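Local coordinates for glyoxalase family protein (Bacillus cereus, PDB 1ZSW) that binds zinc and, as a member of the glyoxalase/dioxygenase superfamily, is probably a metal-dependent enzyme whose reaction is not established, at residues H32-V37 with N100-I105; T82-F87 with L149-L154; A136-L141 with M181-L186; F285-S288 with L292-I295. All blocks are in the same frame, centred on the assembly; numbering follows the deposited sequence.

How the contacts relate
Following the chain shows how a protein of two related halves can be laced together. The zinc-bearing strand segment 32-37 opens contact 1, and 82-87 opens contact 2 before 100-105 closes the first loop, so the two contacts cross. Segment 136-141 then opens contact 3 before 149-154 closes contact 2, which makes a second crossing; 181-186 closes contact 3 in the second half of the chain. Contact 4 follows in series as a local hairpin. Contacts 1 and 2 each join one large mixed sheet to the other, contact 3 links separated strands of the second sheet, and contact 4 returns to the first, where its strand shares the zinc ion with contact 1.

Contact 1. Residues H32-V37 with N100-I105; sequences HHISMV and NAITRI. With ZN (zinc ion), chain B.
The interior between the two large sheets of this glyoxalase-family fold holds I34 and M36 of strand 31-38, packed against I102 and I105 of strand 101-109. The short strand axes come within 9.9 Å and are turned by 115°, far enough apart that only side chains meet. CD1 of I34 touches two partners, 4.1 Å from I102 CG2 and 4.0 Å from I105 CG1; the I34 and I102 side chains run past each other in opposite directions. M36 sets out alongside the other strand, but bends at chi2 (71°) and chi3 (72°), and its end meets I105 tip to tip, SD lying 3.8 Å from CD1. On the other side of strand 31-38 is the metal site of the vicinal oxygen chelate fold. H33 NE2 binds zinc at 2.1 Å, and H246 and E294 are further ligands. A classic beta bulge, in which H32 and H33 both face A248, brings the two histidines together: H33 ND1 donates an almost straight hydrogen bond of 2.8 Å to H32 ND1, in the H33 ring plane but tilted out of that of H32. Zinc at NE2 and this second-shell bond at ND1 together hold the rotation of the H33 ring, while H32 NE2 is bonded to T297 O.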
loop_
_atom_site.group_PDB
_atom_site.type_symbol
_atom_site.label_atom_id
_atom_site.label_comp_id
_atom_site.label_asym_id
_atom_site.label_seq_id
_atom_site.Cartn_x
_atom_site.Cartn_y
_atom_site.Cartn_z
ATOM N N HIS A 32 -5.361 -0.634 -2.066
ATOM C CA HIS A 32 -5.919 0.594 -1.455
ATOM C C HIS A 32 -4.813 1.462 -0.866
ATOM O O HIS A 32 -4.675 2.634 -1.211
ATOM C CB HIS A 32 -6.961 0.205 -0.393
ATOM C CG HIS A 32 -7.755 1.355 0.148
ATOM N ND1 HIS A 32 -7.240 2.262 1.049
ATOM C CD2 HIS A 32 -9.048 1.714 -0.067
ATOM C CE1 HIS A 32 -8.184 3.132 1.383
ATOM N NE2 HIS A 32 -9.284 2.840 0.695
ATOM N N HIS A 33 -4.011 0.872 0.016
ATOM C CA HIS A 33 -2.856 1.562 0.579
ATOM C C HIS A 33 -1.948 0.543 1.167
ATOM O O HIS A 33 -2.302 -0.650 1.226
ATOM C CB HIS A 33 -3.255 2.590 1.677
ATOM C CG HIS A 33 -3.898 1.995 2.897
ATOM N ND1 HIS A 33 -5.266 1.806 2.993
ATOM C CD2 HIS A 33 -3.383 1.631 4.104
ATOM C CE1 HIS A 33 -5.558 1.304 4.186
ATOM N NE2 HIS A 33 -4.435 1.198 4.883
ATOM N N ILE A 34 -0.772 0.996 1.596
ATOM C CA ILE A 34 0.175 0.095 2.256
ATOM C C ILE A 34 0.800 0.889 3.384
ATOM O O ILE A 34 1.033 2.084 3.199
ATOM C CB ILE A 34 1.217 -0.454 1.215
ATOM C CG1 ILE A 34 2.104 -1.572 1.784
ATOM C CG2 ILE A 34 1.995 0.686 0.516
ATOM C CD1 ILE A 34 2.678 -2.473 0.651
ATOM N N SER A 35 0.973 0.247 4.528
ATOM C CA SER A 35 1.396 0.941 5.762
ATOM C C SER A 35 2.664 0.340 6.333
ATOM O O SER A 35 2.775 -0.869 6.352
ATOM C CB SER A 35 0.285 0.905 6.822
ATOM O OG SER A 35 -0.805 1.692 6.279
ATOM N N MET A 36 3.537 1.219 6.841
ATOM C CA MET A 36 4.935 0.906 7.219
ATOM C C MET A 36 5.269 1.558 8.542
ATOM O O MET A 36 4.516 2.379 9.075
ATOM C CB MET A 36 5.869 1.516 6.154
ATOM C CG MET A 36 6.020 0.729 4.850
ATOM S SD MET A 36 4.576 0.744 3.786
ATOM C CE MET A 36 4.619 2.427 3.183
ATOM N N VAL A 37 6.410 1.164 9.101
ATOM C CA VAL A 37 6.935 1.756 10.323
ATOM C C VAL A 37 8.204 2.533 10.000
ATOM O O VAL A 37 9.086 2.010 9.307
ATOM C CB VAL A 37 7.247 0.641 11.311
ATOM C CG1 VAL A 37 7.984 1.178 12.577
ATOM C CG2 VAL A 37 5.950 -0.078 11.736
ATOM N N ASN A 100 7.905 -14.682 5.542
ATOM C CA ASN A 100 6.587 -14.331 6.090
ATOM C C ASN A 100 6.422 -12.846 6.373
ATOM O O ASN A 100 6.099 -12.409 7.483
ATOM C CB ASN A 100 6.245 -15.215 7.302
ATOM C CG ASN A 100 6.004 -16.657 6.893
ATOM O OD1 ASN A 100 5.864 -16.980 5.713
ATOM N ND2 ASN A 100 5.920 -17.527 7.880
ATOM N N ALA A 101 6.644 -12.089 5.324
ATOM C CA ALA A 101 6.573 -10.617 5.418
ATOM C C ALA A 101 6.226 -10.030 4.057
ATOM O O ALA A 101 6.450 -10.643 3.007
ATOM C CB ALA A 101 7.911 -10.067 5.843
ATOM N N ILE A 102 5.565 -8.876 4.069
ATOM C CA ILE A 102 5.418 -8.056 2.842
ATOM C C ILE A 102 6.771 -7.396 2.652
ATOM O O ILE A 102 7.294 -6.758 3.574
ATOM C CB ILE A 102 4.285 -7.003 3.052
ATOM C CG1 ILE A 102 3.018 -7.720 3.511
ATOM C CG2 ILE A 102 4.098 -6.187 1.749
ATOM C CD1 ILE A 102 2.007 -6.710 4.122
ATOM N N THR A 103 7.364 -7.541 1.459
ATOM C CA THR A 103 8.785 -7.206 1.310
ATOM C C THR A 103 9.156 -6.146 0.262
ATOM O O THR A 103 10.289 -5.701 0.262
ATOM C CB THR A 103 9.657 -8.493 1.061
ATOM O OG1 THR A 103 9.070 -9.226 -0.012
ATOM C CG2 THR A 103 9.736 -9.333 2.357
ATOM N N ARG A 104 8.249 -5.747 -0.634
ATOM C CA ARG A 104 8.614 -4.730 -1.657
ATOM C C ARG A 104 7.388 -3.991 -2.124
ATOM O O ARG A 104 6.326 -4.620 -2.352
ATOM C CB ARG A 104 9.310 -5.394 -2.858
ATOM C CG ARG A 104 10.127 -4.423 -3.695
ATOM C CD ARG A 104 10.684 -5.032 -4.981
ATOM N NE ARG A 104 11.269 -6.380 -4.841
ATOM C CZ ARG A 104 12.567 -6.626 -4.650
ATOM N NH1 ARG A 104 13.441 -5.631 -4.535
ATOM N NH2 ARG A 104 12.985 -7.887 -4.552
ATOM N N ILE A 105 7.530 -2.665 -2.289
ATOM C CA ILE A 105 6.460 -1.833 -2.807
ATOM C C ILE A 105 6.777 -1.397 -4.227
ATOM O O ILE A 105 7.741 -0.676 -4.440
ATOM C CB ILE A 105 6.291 -0.562 -1.970
ATOM C CG1 ILE A 105 6.196 -0.907 -0.492
ATOM C CG2 ILE A 105 5.031 0.207 -2.437
ATOM C CD1 ILE A 105 6.208 0.374 0.397
HETATM ZN ZN ZN B . -4.381 0.387 6.844
#

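Contact 2. Residues T82-F87 with L149-L154; sequences TELSFF and LRLVLL
L84 and L151 lie opposite each other with their CA atoms 11.4 Å apart, and the CA atoms of F86 and L149 are separated by the same 11.4 Å. Numbering rises along one segment as it falls along the other, and the gap is that of facing sheets, not of paired strands. The four side chains point inward from both sides to bridge it, and all four are buried. F86 and L149 approach from opposite directions. With CG anti to the backbone N (chi1 178°), L149 extends toward the phenyl ring and places CD2 at the ring edge, near its plane, 4.1 Å from F86 CZ and about equally close to CE1. The methyl therefore meets the ring's outer C-H rim and not its pi face. In the sheet that carries the zinc site, strand 83-88 runs parallel to strand 31-38, so L84 and F86 also pack on M36; strand 150-155 lies parallel to strand 101-109 in the other sheet, where L149 touches I105 and L151 touches L107. The second meeting across the gap is methyl to methyl, L84 CD1 lying 4.2 Å from L151 CD2. It is the less certain of the two, because L84 was modelled in two conformations. Between L84 and F86 the strand alternation turns S85 to the far face of its sheet, where its OG is hydrogen-bonded to S35 OG and to H70 NE2. A further ring, that of Y48, meets F86, and F143 packs on L151 from strand 138-144.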
loop_
_atom_site.group_PDB
_atom_site.type_symbol
_atom_site.label_atom_id
_atom_site.label_comp_id
_atom_site.label_asym_id
_atom_site.label_seq_id
_atom_site.Cartn_x
_atom_site.Cartn_y
_atom_site.Cartn_z
ATOM N N THR A 82 -2.832 5.003 -4.158
ATOM C CA THR A 82 -1.668 5.867 -4.208
ATOM C C THR A 82 -1.023 6.055 -2.840
ATOM O O THR A 82 0.073 6.613 -2.742
ATOM C CB THR A 82 -1.995 7.295 -4.802
ATOM O OG1 THR A 82 -2.732 8.073 -3.838
ATOM C CG2 THR A 82 -2.736 7.188 -6.109
ATOM N N GLU A 83 -1.693 5.548 -1.793
ATOM C CA GLU A 83 -1.395 5.905 -0.429
ATOM C C GLU A 83 -0.321 5.010 0.181
ATOM O O GLU A 83 -0.541 3.791 0.297
ATOM C CB GLU A 83 -2.670 5.702 0.418
ATOM C CG GLU A 83 -3.906 6.453 -0.101
ATOM C CD GLU A 83 -5.192 6.028 0.602
ATOM O OE1 GLU A 83 -5.110 5.429 1.702
ATOM O OE2 GLU A 83 -6.281 6.270 0.037
ATOM N N LEU A 84 0.802 5.622 0.593
ATOM C CA LEU A 84 1.810 4.973 1.445
ATOM C C LEU A 84 1.724 5.671 2.783
ATOM O O LEU A 84 1.815 6.891 2.853
ATOM C CB LEU A 84 3.231 5.131 0.886
ATOM C CG LEU A 84 3.598 4.801 -0.563
ATOM C CD1 LEU A 84 5.078 4.352 -0.669
ATOM C CD2 LEU A 84 2.692 3.830 -1.289
ATOM N N SER A 85 1.522 4.902 3.837
ATOM C CA SER A 85 1.444 5.548 5.152
ATOM C C SER A 85 2.493 4.960 6.093
ATOM O O SER A 85 2.950 3.815 5.896
ATOM C CB SER A 85 0.039 5.414 5.704
ATOM O OG SER A 85 -0.086 4.231 6.463
ATOM N N PHE A 86 2.907 5.765 7.075
ATOM C CA PHE A 86 3.970 5.400 7.999
ATOM C C PHE A 86 3.581 5.781 9.408
ATOM O O PHE A 86 3.107 6.895 9.616
ATOM C CB PHE A 86 5.243 6.186 7.626
ATOM C CG PHE A 86 5.842 5.773 6.320
ATOM C CD1 PHE A 86 6.876 4.833 6.328
ATOM C CD2 PHE A 86 5.392 6.306 5.100
ATOM C CE1 PHE A 86 7.421 4.404 5.152
ATOM C CE2 PHE A 86 5.995 5.871 3.856
ATOM C CZ PHE A 86 7.009 4.935 3.929
ATOM N N PHE A 87 3.790 4.860 10.345
ATOM C CA PHE A 87 3.643 5.129 11.794
ATOM C C PHE A 87 5.036 5.454 12.260
ATOM O O PHE A 87 5.962 4.681 12.007
ATOM C CB PHE A 87 3.148 3.857 12.497
ATOM C CG PHE A 87 1.770 3.458 12.067
ATOM C CD1 PHE A 87 1.586 2.433 11.125
ATOM C CD2 PHE A 87 0.660 4.129 12.575
ATOM C CE1 PHE A 87 0.298 2.072 10.715
ATOM C CE2 PHE A 87 -0.631 3.774 12.163
ATOM C CZ PHE A 87 -0.795 2.746 11.241
ATOM N N LEU A 149 13.634 -0.022 3.692
ATOM C CA LEU A 149 12.424 -0.355 2.935
ATOM C C LEU A 149 12.752 -0.494 1.465
ATOM O O LEU A 149 13.358 0.411 0.870
ATOM C CB LEU A 149 11.326 0.719 3.167
ATOM C CG LEU A 149 10.030 0.451 2.364
ATOM C CD1 LEU A 149 9.319 -0.776 2.873
ATOM C CD2 LEU A 149 9.078 1.673 2.572
ATOM N N ARG A 150 12.301 -1.600 0.863
ATOM C CA ARG A 150 12.575 -1.880 -0.529
ATOM C C ARG A 150 11.411 -1.474 -1.391
ATOM O O ARG A 150 10.257 -1.879 -1.109
ATOM C CB ARG A 150 12.917 -3.375 -0.734
ATOM C CG ARG A 150 14.236 -3.766 -0.016
ATOM C CD ARG A 150 14.326 -5.287 0.123
ATOM N NE ARG A 150 13.590 -5.753 1.310
ATOM C CZ ARG A 150 13.484 -7.036 1.655
ATOM N NH1 ARG A 150 14.051 -7.984 0.907
ATOM N NH2 ARG A 150 12.823 -7.371 2.750
ATOM N N LEU A 151 11.716 -0.648 -2.407
ATOM C CA LEU A 151 10.760 -0.204 -3.413
ATOM C C LEU A 151 11.234 -0.433 -4.841
ATOM O O LEU A 151 12.416 -0.716 -5.067
ATOM C CB LEU A 151 10.420 1.307 -3.211
ATOM C CG LEU A 151 9.958 1.695 -1.804
ATOM C CD1 LEU A 151 11.095 2.312 -1.014
ATOM C CD2 LEU A 151 8.775 2.703 -1.884
ATOM N N VAL A 152 10.324 -0.413 -5.787
ATOM C CA VAL A 152 10.717 -0.584 -7.181
ATOM C C VAL A 152 9.833 0.267 -8.078
ATOM O O VAL A 152 8.595 0.216 -7.984
ATOM C CB VAL A 152 10.734 -2.088 -7.601
ATOM C CG1 VAL A 152 9.344 -2.739 -7.501
ATOM C CG2 VAL A 152 11.247 -2.244 -9.062
ATOM N N LEU A 153 10.471 1.083 -8.925
ATOM C CA LEU A 153 9.731 1.820 -9.918
ATOM C C LEU A 153 9.444 0.942 -11.134
ATOM O O LEU A 153 10.337 0.189 -11.591
ATOM C CB LEU A 153 10.489 3.078 -10.335
ATOM C CG LEU A 153 10.891 4.060 -9.268
ATOM C CD1 LEU A 153 11.673 5.189 -9.907
ATOM C CD2 LEU A 153 9.638 4.647 -8.562
ATOM N N LEU A 154 8.229 1.009 -11.633
ATOM C CA LEU A 154 7.760 0.085 -12.676
ATOM C C LEU A 154 7.094 0.867 -13.804
ATOM O O LEU A 154 6.253 1.741 -13.569
ATOM C CB LEU A 154 6.733 -0.877 -12.099
ATOM C CG LEU A 154 7.104 -1.745 -10.896
ATOM C CD1 LEU A 154 5.795 -2.366 -10.293
ATOM C CD2 LEU A 154 8.163 -2.805 -11.300
#

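Contact 3. Residues A136-L141 with M181-L186; sequences ANRPAL and MGSVEL
S183, on strand 180-188, meets A136 and R138 at a tight beta hairpin between strands 133-135 and 138-144. The hairpin loop has two residues, A136 and N137, whose positive phi angles (45° and 70°) resemble those of a type I' turn. It carries A136 CB to 3.9 Å from S183 OG. R138, just past the turn, sends out a chain extended from CG to NE, and its NH1 stops 3.6 Å from S183 OG, too far for a direct bond. A water fills the step: it accepts a hydrogen bond from R138 NH1 at 2.8 Å, lying at the edge of the guanidinium in its plane, and donates one of 3.0 Å to S183 OG. Strands 138-144 and 180-188 belong to the same curled sheet but are separated in it by strands 150-155 and 101-109. L154 of strand 150-155 touches S183, while V228 of strand 227-231 packs on both A136 and S183. Just before V228's strand lies E226, the acidic partner of both polar ends. One oxygen, E226 OE1, forms a salt bridge with R138 NH1 and a hydrogen bond with S183 OG, the same two atoms that the water joins.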
loop_
_atom_site.group_PDB
_atom_site.type_symbol
_atom_site.label_atom_id
_atom_site.label_comp_id
_atom_site.label_asym_id
_atom_site.label_seq_id
_atom_site.Cartn_x
_atom_site.Cartn_y
_atom_site.Cartn_z
ATOM N N ALA A 136 8.727 -8.293 -12.311
ATOM C CA ALA A 136 7.425 -8.815 -12.699
ATOM C C ALA A 136 7.029 -8.458 -14.131
ATOM O O ALA A 136 5.918 -7.975 -14.403
ATOM C CB ALA A 136 6.334 -8.344 -11.694
ATOM N N ASN A 137 7.985 -8.656 -15.047
ATOM C CA ASN A 137 7.752 -8.467 -16.471
ATOM C C ASN A 137 7.563 -7.024 -16.942
ATOM O O ASN A 137 7.035 -6.786 -18.022
ATOM C CB ASN A 137 6.626 -9.382 -16.950
ATOM C CG ASN A 137 6.972 -10.867 -16.765
ATOM O OD1 ASN A 137 8.027 -11.321 -17.204
ATOM N ND2 ASN A 137 6.095 -11.608 -16.108
ATOM N N ARG A 138 8.026 -6.072 -16.135
ATOM C CA ARG A 138 7.990 -4.667 -16.501
ATOM C C ARG A 138 9.365 -4.048 -16.362
ATOM O O ARG A 138 10.113 -4.395 -15.453
ATOM C CB ARG A 138 7.001 -3.906 -15.585
ATOM C CG ARG A 138 5.594 -4.407 -15.707
ATOM C CD ARG A 138 4.568 -3.456 -15.022
ATOM N NE ARG A 138 3.238 -4.056 -15.122
ATOM C CZ ARG A 138 2.827 -5.040 -14.319
ATOM N NH1 ARG A 138 3.645 -5.480 -13.381
ATOM N NH2 ARG A 138 1.609 -5.562 -14.449
ATOM N N PRO A 139 9.727 -3.083 -17.253
ATOM C CA PRO A 139 10.957 -2.349 -17.018
ATOM C C PRO A 139 10.907 -1.666 -15.654
ATOM O O PRO A 139 9.863 -1.171 -15.269
ATOM C CB PRO A 139 11.000 -1.311 -18.165
ATOM C CG PRO A 139 9.981 -1.754 -19.142
ATOM C CD PRO A 139 9.013 -2.655 -18.467
ATOM N N ALA A 140 12.012 -1.678 -14.937
ATOM C CA ALA A 140 12.018 -1.317 -13.518
ATOM C C ALA A 140 13.327 -0.714 -13.027
ATOM O O ALA A 140 14.406 -0.911 -13.644
ATOM C CB ALA A 140 11.693 -2.579 -12.696
ATOM N N LEU A 141 13.253 -0.018 -11.886
ATOM C CA LEU A 141 14.417 0.459 -11.178
ATOM C C LEU A 141 14.187 0.256 -9.710
ATOM O O LEU A 141 13.257 0.854 -9.148
ATOM C CB LEU A 141 14.661 1.962 -11.470
ATOM C CG LEU A 141 15.862 2.692 -10.880
ATOM C CD1 LEU A 141 17.218 2.211 -11.462
ATOM C CD2 LEU A 141 15.710 4.212 -11.116
ATOM N N MET A 181 0.424 2.736 -6.740
ATOM C CA MET A 181 0.988 1.402 -6.490
ATOM C C MET A 181 0.834 0.496 -7.666
ATOM O O MET A 181 -0.216 0.450 -8.297
ATOM C CB MET A 181 0.285 0.743 -5.283
ATOM C CG MET A 181 0.558 1.561 -4.029
ATOM S SD MET A 181 -0.571 1.062 -2.658
ATOM C CE MET A 181 0.177 -0.498 -2.386
ATOM N N GLY A 182 1.880 -0.312 -7.882
ATOM C CA GLY A 182 1.799 -1.458 -8.812
ATOM C C GLY A 182 2.016 -2.762 -8.049
ATOM O O GLY A 182 1.357 -3.000 -7.036
ATOM N N SER A 183 2.919 -3.623 -8.511
ATOM C CA SER A 183 3.158 -4.901 -7.853
ATOM C C SER A 183 3.512 -4.714 -6.391
ATOM O O SER A 183 4.360 -3.866 -6.081
ATOM C CB SER A 183 4.384 -5.574 -8.491
ATOM O OG SER A 183 4.328 -5.478 -9.895
ATOM N N VAL A 184 2.937 -5.539 -5.515
ATOM C CA VAL A 184 3.389 -5.594 -4.098
ATOM C C VAL A 184 3.901 -7.006 -3.876
ATOM O O VAL A 184 3.265 -7.933 -4.289
ATOM C CB VAL A 184 2.231 -5.268 -3.117
ATOM C CG1 VAL A 184 2.681 -5.488 -1.680
ATOM C CG2 VAL A 184 1.809 -3.763 -3.268
ATOM N N GLU A 185 5.073 -7.110 -3.259
ATOM C CA GLU A 185 5.753 -8.419 -3.088
ATOM C C GLU A 185 5.497 -8.968 -1.685
ATOM O O GLU A 185 5.726 -8.252 -0.663
ATOM C CB GLU A 185 7.241 -8.191 -3.255
ATOM C CG GLU A 185 8.068 -9.462 -3.282
ATOM C CD GLU A 185 9.524 -9.102 -3.382
ATOM O OE1 GLU A 185 9.982 -8.817 -4.539
ATOM O OE2 GLU A 185 10.206 -9.043 -2.324
ATOM N N LEU A 186 5.072 -10.229 -1.653
ATOM C CA LEU A 186 4.856 -10.994 -0.391
ATOM C C LEU A 186 5.884 -12.138 -0.402
ATOM O O LEU A 186 5.966 -12.844 -1.410
ATOM C CB LEU A 186 3.436 -11.589 -0.350
ATOM C CG LEU A 186 2.280 -10.601 -0.561
ATOM C CD1 LEU A 186 0.926 -11.251 -0.411
ATOM C CD2 LEU A 186 2.393 -9.414 0.414
HETATM O O HOH W 1 6.171 -5.112 -12.221
#

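Contact 4. Residues F285-S288 with L292-I295; sequences FRES and LFEI. With ZN (zinc ion), chain B.
A chi1 of 71° sets F285 CG between its backbone N and carbonyl carbon and swings the ring across to the neighbouring strand, over F293 CB, a CH-pi contact with CB 4.0 Å from the F285 ring centroid. F293's own chi1 of -80° lays its ring nearly parallel to that of F285 (21°) but slid so far that the two barely overlap. I295 CD1 completes the apolar group, 3.9 Å from F285 CE2. Strands 280-286 and 292-300 form an antiparallel beta hairpin, in which F285 and F293 are a hydrogen-bonded pair: F285 N donates to F293 O at 3.0 Å and F293 N to F285 O at 2.8 Å. R286 and L292 are the next, non-hydrogen-bonded pair, on the opposite face. There L292 CB packs over one face of the R286 guanidinium, toward its rim and 3.6 Å from NH1; NH1 itself is hydrogen-bonded to G290 O. Past the strand end, E287 CG touches the edge of the F293 ring, 3.6 Å from CE1, while its carboxylate oxygens bond to the backbone N of N289 and of I291. E294 shares the face of L292; its OE1 binds zinc at 2.0 Å, alongside H33 and H246, and S282 OG is bonded to OE2.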
loop_
_atom_site.group_PDB
_atom_site.type_symbol
_atom_site.label_atom_id
_atom_site.label_comp_id
_atom_site.label_asym_id
_atom_site.label_seq_id
_atom_site.Cartn_x
_atom_site.Cartn_y
_atom_site.Cartn_z
ATOM N N PHE A 285 -7.275 -9.050 8.603
ATOM C CA PHE A 285 -7.143 -10.479 8.902
ATOM C C PHE A 285 -5.747 -10.895 8.519
ATOM O O PHE A 285 -5.131 -10.270 7.616
ATOM C CB PHE A 285 -8.203 -11.342 8.159
ATOM C CG PHE A 285 -7.967 -11.459 6.658
ATOM C CD1 PHE A 285 -7.304 -12.566 6.126
ATOM C CD2 PHE A 285 -8.369 -10.442 5.810
ATOM C CE1 PHE A 285 -7.084 -12.644 4.732
ATOM C CE2 PHE A 285 -8.166 -10.531 4.428
ATOM C CZ PHE A 285 -7.510 -11.631 3.914
ATOM N N ARG A 286 -5.234 -11.915 9.198
ATOM C CA ARG A 286 -3.930 -12.499 8.836
ATOM C C ARG A 286 -4.166 -13.813 8.134
ATOM O O ARG A 286 -5.053 -14.612 8.540
ATOM C CB ARG A 286 -3.099 -12.746 10.084
ATOM C CG ARG A 286 -2.429 -11.566 10.569
ATOM C CD ARG A 286 -1.298 -11.881 11.545
ATOM N NE ARG A 286 -0.969 -10.634 12.210
ATOM C CZ ARG A 286 -0.038 -9.763 11.831
ATOM N NH1 ARG A 286 0.744 -9.989 10.776
ATOM N NH2 ARG A 286 0.118 -8.641 12.534
ATOM N N GLU A 287 -3.403 -14.055 7.070
ATOM C CA GLU A 287 -3.541 -15.355 6.401
ATOM C C GLU A 287 -2.574 -16.401 6.978
ATOM O O GLU A 287 -1.881 -16.146 7.958
ATOM C CB GLU A 287 -3.512 -15.240 4.879
ATOM C CG GLU A 287 -2.301 -14.599 4.275
ATOM C CD GLU A 287 -1.058 -15.461 4.448
ATOM O OE1 GLU A 287 -0.909 -16.501 3.739
ATOM O OE2 GLU A 287 -0.241 -15.089 5.319
ATOM N N SER A 288 -2.542 -17.570 6.341
ATOM C CA SER A 288 -1.804 -18.720 6.847
ATOM C C SER A 288 -0.335 -18.423 7.196
ATOM O O SER A 288 0.181 -18.948 8.178
ATOM C CB SER A 288 -1.865 -19.876 5.824
ATOM O OG SER A 288 -3.146 -19.964 5.200
ATOM N N LEU A 292 -0.498 -9.741 7.148
ATOM C CA LEU A 292 -1.695 -8.976 7.559
ATOM C C LEU A 292 -2.243 -8.242 6.384
ATOM O O LEU A 292 -1.584 -7.378 5.789
ATOM C CB LEU A 292 -1.330 -7.967 8.674
ATOM C CG LEU A 292 -2.459 -7.160 9.312
ATOM C CD1 LEU A 292 -3.466 -8.071 9.975
ATOM C CD2 LEU A 292 -1.858 -6.229 10.365
ATOM N N PHE A 293 -3.488 -8.566 6.054
ATOM C CA PHE A 293 -4.197 -7.885 5.004
ATOM C C PHE A 293 -5.290 -7.004 5.605
ATOM O O PHE A 293 -5.833 -7.320 6.694
ATOM C CB PHE A 293 -4.907 -8.905 4.119
ATOM C CG PHE A 293 -4.034 -9.570 3.129
ATOM C CD1 PHE A 293 -3.644 -10.857 3.334
ATOM C CD2 PHE A 293 -3.672 -8.934 1.942
ATOM C CE1 PHE A 293 -2.874 -11.546 2.387
ATOM C CE2 PHE A 293 -2.876 -9.616 0.992
ATOM C CZ PHE A 293 -2.473 -10.931 1.251
ATOM N N GLU A 294 -5.623 -5.935 4.913
ATOM C CA GLU A 294 -6.765 -5.116 5.305
ATOM C C GLU A 294 -7.658 -5.000 4.081
ATOM O O GLU A 294 -7.174 -4.917 2.934
ATOM C CB GLU A 294 -6.254 -3.763 5.762
ATOM C CG GLU A 294 -7.357 -2.736 6.139
ATOM C CD GLU A 294 -6.785 -1.376 6.481
ATOM O OE1 GLU A 294 -5.579 -1.140 6.260
ATOM O OE2 GLU A 294 -7.570 -0.544 6.998
ATOM N N ILE A 295 -8.967 -4.983 4.309
ATOM C CA ILE A 295 -9.914 -4.772 3.217
ATOM C C ILE A 295 -10.585 -3.431 3.514
ATOM O O ILE A 295 -11.190 -3.293 4.563
ATOM C CB ILE A 295 -10.979 -5.907 3.187
ATOM C CG1 ILE A 295 -10.271 -7.268 3.169
ATOM C CG2 ILE A 295 -11.891 -5.761 1.945
ATOM C CD1 ILE A 295 -11.205 -8.496 3.140
HETATM ZN ZN ZN B . -4.381 0.387 6.844
#